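Local coordinates for protein muconate lactonizing enzyme (Corynebacterium glutamicum, PDB 3I4K) that belongs to the enolase superfamily and holds a magnesium ion in its barrel domain, with an N-terminal capping domain alongside, at residues 22-27 and 303-308; 113-118 and 128-133. All blocks are in the same frame, centred on the assembly; numbering follows the deposited sequence.

Contact 1 (22-27 and 303-308); sequences RPHGFA and TSLEGP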
loop_
_atom_site.group_PDB
_atom_site.type_symbol
_atom_site.label_atom_id
_atom_site.label_comp_id
_atom_site.label_asym_id
_atom_site.label_seq_id
_atom_site.Cartn_x
_atom_site.Cartn_y
_atom_site.Cartn_z
ATOM N N ARG A 22 21.638 28.949 7.258
ATOM C CA ARG A 22 21.629 30.029 6.273
ATOM C C ARG A 22 20.189 30.336 5.883
ATOM O O ARG A 22 19.291 29.532 6.124
ATOM C CB ARG A 22 22.394 29.619 5.012
ATOM C CG ARG A 22 23.843 29.229 5.234
ATOM C CD ARG A 22 24.502 28.832 3.916
ATOM N NE ARG A 22 25.899 28.426 4.080
ATOM C CZ ARG A 22 26.899 29.251 4.385
ATOM N NH1 ARG A 22 26.673 30.547 4.565
ATOM N NH2 ARG A 22 28.134 28.779 4.506
ATOM N N PRO A 23 19.946 31.514 5.287
ATOM C CA PRO A 23 18.588 31.878 4.872
ATOM C C PRO A 23 18.187 30.964 3.720
ATOM O O PRO A 23 18.936 30.819 2.757
ATOM C CB PRO A 23 18.741 33.328 4.415
ATOM C CG PRO A 23 19.880 33.825 5.247
ATOM C CD PRO A 23 20.849 32.673 5.177
ATOM N N HIS A 24 17.016 30.344 3.817
ATOM C CA HIS A 24 16.565 29.443 2.759
ATOM C C HIS A 24 15.465 30.141 1.969
ATOM O O HIS A 24 14.330 30.242 2.426
ATOM C CB HIS A 24 16.055 28.130 3.367
ATOM C CG HIS A 24 16.264 26.939 2.487
ATOM N ND1 HIS A 24 17.500 26.596 1.984
ATOM C CD2 HIS A 24 15.392 26.023 2.001
ATOM C CE1 HIS A 24 17.380 25.522 1.223
ATOM N NE2 HIS A 24 16.111 25.155 1.217
ATOM N N GLY A 25 15.812 30.619 0.780
ATOM C CA GLY A 25 14.845 31.337 -0.028
ATOM C C GLY A 25 14.083 30.542 -1.072
ATOM O O GLY A 25 14.664 29.762 -1.836
ATOM N N PHE A 26 12.772 30.762 -1.105
ATOM C CA PHE A 26 11.893 30.097 -2.057
ATOM C C PHE A 26 11.438 31.111 -3.105
ATOM O O PHE A 26 11.898 32.258 -3.129
ATOM C CB PHE A 26 10.668 29.528 -1.342
ATOM C CG PHE A 26 10.992 28.497 -0.295
ATOM C CD1 PHE A 26 11.087 27.152 -0.630
ATOM C CD2 PHE A 26 11.194 28.873 1.032
ATOM C CE1 PHE A 26 11.376 26.195 0.336
ATOM C CE2 PHE A 26 11.484 27.922 2.006
ATOM C CZ PHE A 26 11.574 26.582 1.656
ATOM N N ALA A 27 10.511 30.687 -3.956
ATOM C CA ALA A 27 9.993 31.545 -5.009
ATOM C C ALA A 27 9.403 32.853 -4.496
ATOM O O ALA A 27 9.630 33.910 -5.077
ATOM C CB ALA A 27 8.941 30.789 -5.829
ATOM N N THR A 303 11.329 15.733 0.720
ATOM C CA THR A 303 11.241 16.341 2.040
ATOM C C THR A 303 10.451 17.633 2.062
ATOM O O THR A 303 10.429 18.387 1.086
ATOM C CB THR A 303 12.653 16.639 2.602
ATOM O OG1 THR A 303 12.541 17.107 3.946
ATOM C CG2 THR A 303 13.361 17.692 1.763
ATOM N N SER A 304 9.780 17.861 3.185
ATOM C CA SER A 304 9.015 19.075 3.401
ATOM C C SER A 304 9.883 19.879 4.367
ATOM O O SER A 304 9.389 20.752 5.089
ATOM C CB SER A 304 7.676 18.750 4.060
ATOM O OG SER A 304 6.815 18.095 3.152
ATOM N N LEU A 305 11.182 19.566 4.354
ATOM C CA LEU A 305 12.165 20.179 5.241
ATOM C C LEU A 305 11.812 19.804 6.673
ATOM O O LEU A 305 11.686 20.667 7.549
ATOM C CB LEU A 305 12.192 21.702 5.081
ATOM C CG LEU A 305 13.194 22.303 4.089
ATOM C CD1 LEU A 305 13.861 21.234 3.223
ATOM C CD2 LEU A 305 12.455 23.320 3.233
ATOM N N GLU A 306 11.636 18.504 6.893
ATOM C CA GLU A 306 11.309 17.988 8.219
ATOM C C GLU A 306 12.500 18.127 9.147
ATOM O O GLU A 306 13.651 18.195 8.696
ATOM C CB GLU A 306 10.947 16.494 8.169
ATOM C CG GLU A 306 9.692 16.131 7.380
ATOM C CD GLU A 306 9.933 16.033 5.885
ATOM O OE1 GLU A 306 11.096 16.174 5.451
ATOM O OE2 GLU A 306 8.955 15.806 5.149
ATOM N N GLY A 307 12.213 18.167 10.444
ATOM C CA GLY A 307 13.273 18.232 11.427
ATOM C C GLY A 307 13.796 16.809 11.567
ATOM O O GLY A 307 13.512 15.967 10.710
ATOM N N PRO A 308 14.554 16.496 12.629
ATOM C CA PRO A 308 15.084 15.139 12.811
ATOM C C PRO A 308 14.014 14.058 12.934
ATOM O O PRO A 308 14.162 12.975 12.378
ATOM C CB PRO A 308 15.937 15.270 14.073
ATOM C CG PRO A 308 15.240 16.373 14.835
ATOM C CD PRO A 308 14.969 17.372 13.736
#
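Leu305 reaches with its CD2 methyl to the far end of the Phe26 ring, where CZ lies 3.7 Å from CD2. The methyl meets the ring at its edge, close to the ring plane, and the two side chains approach from opposite directions. Phe26 has CG anti to the carbonyl carbon and beside the backbone N (chi1 -61°), a setting that points CZ at the loop 303-308. The same methyl also comes within 4.2 Å of His24 CD2, at an oblique angle to the imidazole. One leucine methyl thus makes van der Waals contact with two aromatic side chains, two residues apart in the chain, and no hydrogen bond links the segments. The contact is small and wholly buried, with 85 Å² shared.

In the two-domain fold of the enolase superfamily, this is a junction between the N-terminal domain, which sends in the end of strand 8-25 and the residues after it, and the loop that follows barrel strand 298-301. Both aromatic side chains also touch Lys171 on strand 167-171, Trp60 meets the Phe26 ring with the planes inclined at about 45°, and Leu335 packs against His24 and Leu305. The magnesium ion is about 8 Å from the Phe26 side chain, placing the contact near the metal end of the barrel.

Within the loop carrying Leu305, the Glu306 carboxylate turns back on the backbone: Ser304 N gives a hydrogen bond of 3.0 Å to Glu306 OE2, arriving 45° out of the carboxylate plane, and OE2 has a second partner in Thr277 OG1. Leu305 O is held by Gln34 NE2 from the N-terminal domain, two residues before Gly307, which occupies the N-cap position of helix 308-320.

Contact 2 (113-118 and 128-133); sequences AMHDAW and DLLGGT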
loop_
_atom_site.group_PDB
_atom_site.type_symbol
_atom_site.label_atom_id
_atom_site.label_comp_id
_atom_site.label_asym_id
_atom_site.label_seq_id
_atom_site.Cartn_x
_atom_site.Cartn_y
_atom_site.Cartn_z
ATOM N N ALA A 113 3.301 9.777 14.926
ATOM C CA ALA A 113 3.374 9.678 16.383
ATOM C C ALA A 113 2.859 8.311 16.824
ATOM O O ALA A 113 3.444 7.676 17.695
ATOM C CB ALA A 113 2.550 10.788 17.036
HETATM N N MSE A 114 1.769 7.860 16.212
HETATM C CA MSE A 114 1.197 6.565 16.547
HETATM C C MSE A 114 2.112 5.412 16.156
HETATM O O MSE A 114 2.225 4.423 16.883
HETATM C CB MSE A 114 -0.172 6.404 15.891
HETATM C CG MSE A 114 -1.236 7.245 16.560
HETATM SE SE MSE A 114 -3.013 6.640 16.150
HETATM C CE MSE A 114 -2.816 4.784 16.640
ATOM N N HIS A 115 2.770 5.542 15.012
ATOM C CA HIS A 115 3.684 4.512 14.548
ATOM C C HIS A 115 4.863 4.417 15.507
ATOM O O HIS A 115 5.283 3.322 15.879
ATOM C CB HIS A 115 4.185 4.837 13.139
ATOM C CG HIS A 115 3.278 4.355 12.046
ATOM N ND1 HIS A 115 3.370 3.090 11.506
ATOM C CD2 HIS A 115 2.251 4.963 11.408
ATOM C CE1 HIS A 115 2.439 2.940 10.582
ATOM N NE2 HIS A 115 1.746 4.062 10.503
ATOM N N ASP A 116 5.395 5.569 15.902
ATOM C CA ASP A 116 6.526 5.607 16.824
ATOM C C ASP A 116 6.144 4.932 18.151
ATOM O O ASP A 116 6.796 3.988 18.586
ATOM C CB ASP A 116 6.957 7.067 17.048
ATOM C CG ASP A 116 8.332 7.194 17.699
ATOM O OD1 ASP A 116 9.225 6.358 17.428
ATOM O OD2 ASP A 116 8.529 8.162 18.466
ATOM N N ALA A 117 5.067 5.407 18.769
ATOM C CA ALA A 117 4.596 4.860 20.037
ATOM C C ALA A 117 4.393 3.344 19.989
ATOM O O ALA A 117 4.693 2.638 20.954
ATOM C CB ALA A 117 3.292 5.548 20.443
ATOM N N TRP A 118 3.889 2.851 18.864
ATOM C CA TRP A 118 3.634 1.421 18.690
ATOM C C TRP A 118 4.921 0.619 18.450
ATOM O O TRP A 118 5.132 -0.431 19.062
ATOM C CB TRP A 118 2.655 1.222 17.527
ATOM C CG TRP A 118 1.939 -0.101 17.512
ATOM C CD1 TRP A 118 1.850 -1.005 18.534
ATOM C CD2 TRP A 118 1.156 -0.634 16.438
ATOM N NE1 TRP A 118 1.058 -2.066 18.163
ATOM C CE2 TRP A 118 0.618 -1.863 16.881
ATOM C CE3 TRP A 118 0.855 -0.190 15.142
ATOM C CZ2 TRP A 118 -0.203 -2.655 16.074
ATOM C CZ3 TRP A 118 0.038 -0.976 14.341
ATOM C CH2 TRP A 118 -0.482 -2.196 14.811
ATOM N N ASP A 128 9.626 -1.860 10.659
ATOM C CA ASP A 128 9.167 -3.234 10.813
ATOM C C ASP A 128 7.642 -3.283 10.886
ATOM O O ASP A 128 7.052 -4.356 10.953
ATOM C CB ASP A 128 9.780 -3.880 12.058
ATOM C CG ASP A 128 11.246 -4.228 11.875
ATOM O OD1 ASP A 128 11.768 -4.130 10.739
ATOM O OD2 ASP A 128 11.875 -4.614 12.877
ATOM N N LEU A 129 7.002 -2.118 10.890
ATOM C CA LEU A 129 5.547 -2.078 10.901
ATOM C C LEU A 129 5.125 -1.749 9.473
ATOM O O LEU A 129 3.934 -1.740 9.143
ATOM C CB LEU A 129 5.028 -0.994 11.847
ATOM C CG LEU A 129 5.324 -1.125 13.343
ATOM C CD1 LEU A 129 4.572 -0.045 14.101
ATOM C CD2 LEU A 129 4.907 -2.495 13.832
ATOM N N LEU A 130 6.127 -1.505 8.630
ATOM C CA LEU A 130 5.914 -1.133 7.234
ATOM C C LEU A 130 6.475 -2.122 6.209
ATOM O O LEU A 130 6.712 -1.747 5.067
ATOM C CB LEU A 130 6.532 0.246 6.978
ATOM C CG LEU A 130 6.079 1.376 7.908
ATOM C CD1 LEU A 130 6.928 2.606 7.663
ATOM C CD2 LEU A 130 4.602 1.675 7.692
ATOM N N GLY A 131 6.702 -3.367 6.618
ATOM C CA GLY A 131 7.213 -4.360 5.688
ATOM C C GLY A 131 8.638 -4.850 5.889
ATOM O O GLY A 131 9.097 -5.738 5.166
ATOM N N GLY A 132 9.351 -4.291 6.860
ATOM C CA GLY A 132 10.719 -4.724 7.086
ATOM C C GLY A 132 11.713 -3.879 6.323
ATOM O O GLY A 132 11.384 -2.779 5.880
ATOM N N THR A 133 12.930 -4.373 6.143
ATOM C CA THR A 133 13.914 -3.567 5.442
ATOM C C THR A 133 14.284 -4.055 4.044
ATOM O O THR A 133 14.383 -5.255 3.793
ATOM C CB THR A 133 15.202 -3.389 6.300
ATOM O OG1 THR A 133 16.121 -4.454 6.049
ATOM C CG2 THR A 133 14.851 -3.397 7.771
#
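With CG anti to the backbone N (chi1 -160°), Trp118 swings its indole toward Leu129, while Leu129, whose CG is anti to the carbonyl carbon (chi1 -64°), extends CD1 to meet it. The pairing fastens the final helix of the N-terminal capping domain, 104-121, to the connection that leads on to strand 137-144, the first strand of the barrel sheet. Leu129 CD1 lies 3.9 Å from Trp118 CE3, the two side chains crossing obliquely, and the same methyl is also 3.9 Å from His115 O one turn earlier.

Leu130 engages the other aromatic residue: its CD2 comes to 3.8 Å from His115 CE1, with the side chains at about a right angle. Leu282 of helix 282-294 touches both His115 and Leu130, and Leu89 of helix 89-99 adds to the packing on His115. The second subunit lies close by: Asp128 of that chain packs on Trp118 and Leu129, and backbone hydrogen bonds run to it from Gly131 and Thr133. Apolar contact buries the imidazole, and its ND1, which has no hydrogen-bonding partner in the model, is 4.2 Å from Leu129 CD1.

How the contacts relate
Along the chain, both segments of contact 2 fall within the long stretch that separates the two halves of contact 1: residues 22-27 come first, then helix 104-121 and the connection at 128-133, and finally 303-308. Their centres are 26 Å apart and their nearest atoms about 10 Å, so they do not touch. Contact 1 ties the two domains together, from strand 8-25 to the loop after barrel strand 298-301, and lies near the magnesium ion. Contact 2 folds the chain back on itself as it leaves the capping domain for the barrel, on the side where the second subunit packs. Only contact 1 spans the two domains; contact 2 is local, between a helix and the connection that follows it.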